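Long-range contact in Lic11098 (Leptospira interrogans serogroup Icterohaemorrhagiae serovar copenhageni, PDB 4U08), which is a leucine-rich repeat protein of unknown function from a human pathogen, a putative virulence factor whose concave face probably suits partner binding: residues 46-51 and 69-74. Sequence-based numbering, arbitrary orientation.
Sequences QLLNLD and QQLHLS
Strands 47-49 and 70-72 are neighbouring rungs of a leucine-rich repeat solenoid and give a compact example of how equivalent side chains of successive coils come to lie side by side. The two run parallel, their axes 1° apart, between strands 24-26 and 93-95. Inward, the repeat leucines form ladders: Leu48 and Leu71, both with CG anti to the backbone N, point the same way, and Leu48 CD2 touches Leu71 CD1 at 3.8 Å. Two residues on, Leu50 and Leu73 also lie side by side, by different torsions, with Leu50 CD1 against Leu73 CD2.

The backbone is laced together by bonds from Leu48 N to Gln70 O, His72 N to Leu48 O and Leu50 N to His72 O. Gln46 O takes two donors: Gln69 N on a lone pair, and Gln70 N nearly along the C=O axis. The extended side chains of Gln46 and Gln69 run side by side, and their amides share a weak bond from Gln46 NE2 to Gln69 OE1; Gln46 OE1 has a firmer partner in Arg23.

On the concave face, the imidazole of His72 is gripped at both nitrogens. His72 NE2 donates in the ring plane to a lone pair of Gln70 OE1, 2.8 Å away, while His72 ND1 meets a water that donates to Asp51 OD2. This bridge and the bond from His72 NE2 fix the ring's rotation. The carboxylate is turned 74° to the ring; with Asp51 OD2 4.1 Å from His72 ND1, it could favour a protonated histidine. Leu47, crossing Gln70 obliquely, brings CD1 to 3.6 Å from Gln70 OE1.

At the C-terminal end Asn49 OD1 accepts from Asp51 N, an Asx turn just before Asp51 reaches across to the next coil. There Asp51 OD1 receives Ser74 N at 2.9 Å, the donor approaching from above the carboxylate plane.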
loop_
_atom_site.group_PDB
_atom_site.type_symbol
_atom_site.label_atom_id
_atom_site.label_comp_id
_atom_site.label_asym_id
_atom_site.label_seq_id
_atom_site.Cartn_x
_atom_site.Cartn_y
_atom_site.Cartn_z
ATOM N N GLN A 46 -5.035 10.051 31.110
ATOM C CA GLN A 46 -4.399 10.428 29.839
ATOM C C GLN A 46 -4.604 9.364 28.786
ATOM O O GLN A 46 -4.692 9.689 27.603
ATOM C CB GLN A 46 -2.903 10.689 30.043
ATOM C CG GLN A 46 -2.617 11.931 30.878
ATOM C CD GLN A 46 -1.156 12.266 30.867
ATOM O OE1 GLN A 46 -0.406 11.876 31.761
ATOM N NE2 GLN A 46 -0.715 12.984 29.840
ATOM N N LEU A 47 -4.664 8.095 29.207
ATOM C CA LEU A 47 -4.852 6.974 28.294
ATOM C C LEU A 47 -5.856 5.988 28.869
ATOM O O LEU A 47 -5.719 5.521 30.016
ATOM C CB LEU A 47 -3.499 6.280 27.947
ATOM C CG LEU A 47 -3.513 5.273 26.784
ATOM C CD1 LEU A 47 -2.179 5.267 26.057
ATOM C CD2 LEU A 47 -3.873 3.850 27.252
ATOM N N LEU A 48 -6.855 5.661 28.054
ATOM C CA LEU A 48 -7.891 4.725 28.425
ATOM C C LEU A 48 -7.923 3.614 27.393
ATOM O O LEU A 48 -8.188 3.864 26.218
ATOM C CB LEU A 48 -9.251 5.461 28.547
ATOM C CG LEU A 48 -10.493 4.604 28.813
ATOM C CD1 LEU A 48 -10.331 3.752 30.076
ATOM C CD2 LEU A 48 -11.737 5.476 28.896
ATOM N N ASN A 49 -7.607 2.391 27.820
ATOM C CA ASN A 49 -7.607 1.262 26.914
ATOM C C ASN A 49 -8.805 0.360 27.194
ATOM O O ASN A 49 -8.872 -0.297 28.233
ATOM C CB ASN A 49 -6.265 0.510 26.954
ATOM C CG ASN A 49 -6.076 -0.461 25.817
ATOM O OD1 ASN A 49 -7.023 -0.854 25.130
ATOM N ND2 ASN A 49 -4.856 -0.920 25.620
ATOM N N LEU A 50 -9.760 0.352 26.261
ATOM C CA LEU A 50 -10.988 -0.441 26.345
ATOM C C LEU A 50 -11.060 -1.485 25.225
ATOM O O LEU A 50 -12.130 -2.041 24.968
ATOM C CB LEU A 50 -12.221 0.494 26.316
ATOM C CG LEU A 50 -12.347 1.520 27.458
ATOM C CD1 LEU A 50 -13.568 2.399 27.266
ATOM C CD2 LEU A 50 -12.427 0.835 28.813
ATOM N N ASP A 51 -9.912 -1.757 24.561
ATOM C CA ASP A 51 -9.802 -2.693 23.441
ATOM C C ASP A 51 -10.227 -4.098 23.796
ATOM O O ASP A 51 -10.038 -4.522 24.933
ATOM C CB ASP A 51 -8.352 -2.773 22.932
ATOM C CG ASP A 51 -7.818 -1.558 22.193
ATOM O OD1 ASP A 51 -8.635 -0.690 21.793
ATOM O OD2 ASP A 51 -6.586 -1.476 22.010
ATOM N N GLN A 69 -5.789 11.903 26.246
ATOM C CA GLN A 69 -5.025 12.090 25.002
ATOM C C GLN A 69 -5.219 10.919 24.047
ATOM O O GLN A 69 -5.108 11.096 22.832
ATOM C CB GLN A 69 -3.533 12.269 25.318
ATOM C CG GLN A 69 -3.227 13.551 26.112
ATOM C CD GLN A 69 -1.751 13.755 26.362
ATOM O OE1 GLN A 69 -1.041 12.861 26.845
ATOM N NE2 GLN A 69 -1.268 14.960 26.087
ATOM N N GLN A 70 -5.498 9.713 24.594
ATOM C CA GLN A 70 -5.687 8.511 23.788
ATOM C C GLN A 70 -6.854 7.672 24.275
ATOM O O GLN A 70 -6.914 7.300 25.456
ATOM C CB GLN A 70 -4.406 7.643 23.750
ATOM C CG GLN A 70 -3.210 8.311 23.076
ATOM C CD GLN A 70 -2.083 7.344 22.796
ATOM O OE1 GLN A 70 -2.284 6.152 22.527
ATOM N NE2 GLN A 70 -0.877 7.855 22.780
ATOM N N LEU A 71 -7.766 7.351 23.345
ATOM C CA LEU A 71 -8.911 6.519 23.631
ATOM C C LEU A 71 -8.895 5.317 22.692
ATOM O O LEU A 71 -9.110 5.467 21.487
ATOM C CB LEU A 71 -10.224 7.340 23.533
ATOM C CG LEU A 71 -11.535 6.595 23.792
ATOM C CD1 LEU A 71 -11.549 5.940 25.174
ATOM C CD2 LEU A 71 -12.718 7.537 23.650
ATOM N N HIS A 72 -8.591 4.131 23.250
ATOM C CA HIS A 72 -8.512 2.865 22.515
ATOM C C HIS A 72 -9.817 2.104 22.750
ATOM O O HIS A 72 -10.107 1.682 23.870
ATOM C CB HIS A 72 -7.272 2.049 22.960
ATOM C CG HIS A 72 -5.972 2.752 22.710
ATOM N ND1 HIS A 72 -5.135 2.371 21.676
ATOM C CD2 HIS A 72 -5.419 3.811 23.349
ATOM C CE1 HIS A 72 -4.105 3.205 21.722
ATOM N NE2 HIS A 72 -4.231 4.086 22.711
ATOM N N LEU A 73 -10.634 1.988 21.706
ATOM C CA LEU A 73 -11.938 1.341 21.791
ATOM C C LEU A 73 -12.125 0.295 20.705
ATOM O O LEU A 73 -13.256 -0.014 20.323
ATOM C CB LEU A 73 -13.024 2.411 21.653
ATOM C CG LEU A 73 -13.528 3.044 22.923
ATOM C CD1 LEU A 73 -14.334 4.265 22.597
ATOM C CD2 LEU A 73 -14.385 2.067 23.702
ATOM N N SER A 74 -11.022 -0.246 20.209
ATOM C CA SER A 74 -11.038 -1.216 19.137
ATOM C C SER A 74 -11.581 -2.556 19.589
ATOM O O SER A 74 -11.511 -2.890 20.771
ATOM C CB SER A 74 -9.632 -1.387 18.560
ATOM O OG SER A 74 -9.116 -0.139 18.129
HETATM O O HOH W 1 -5.810 0.179 20.108
#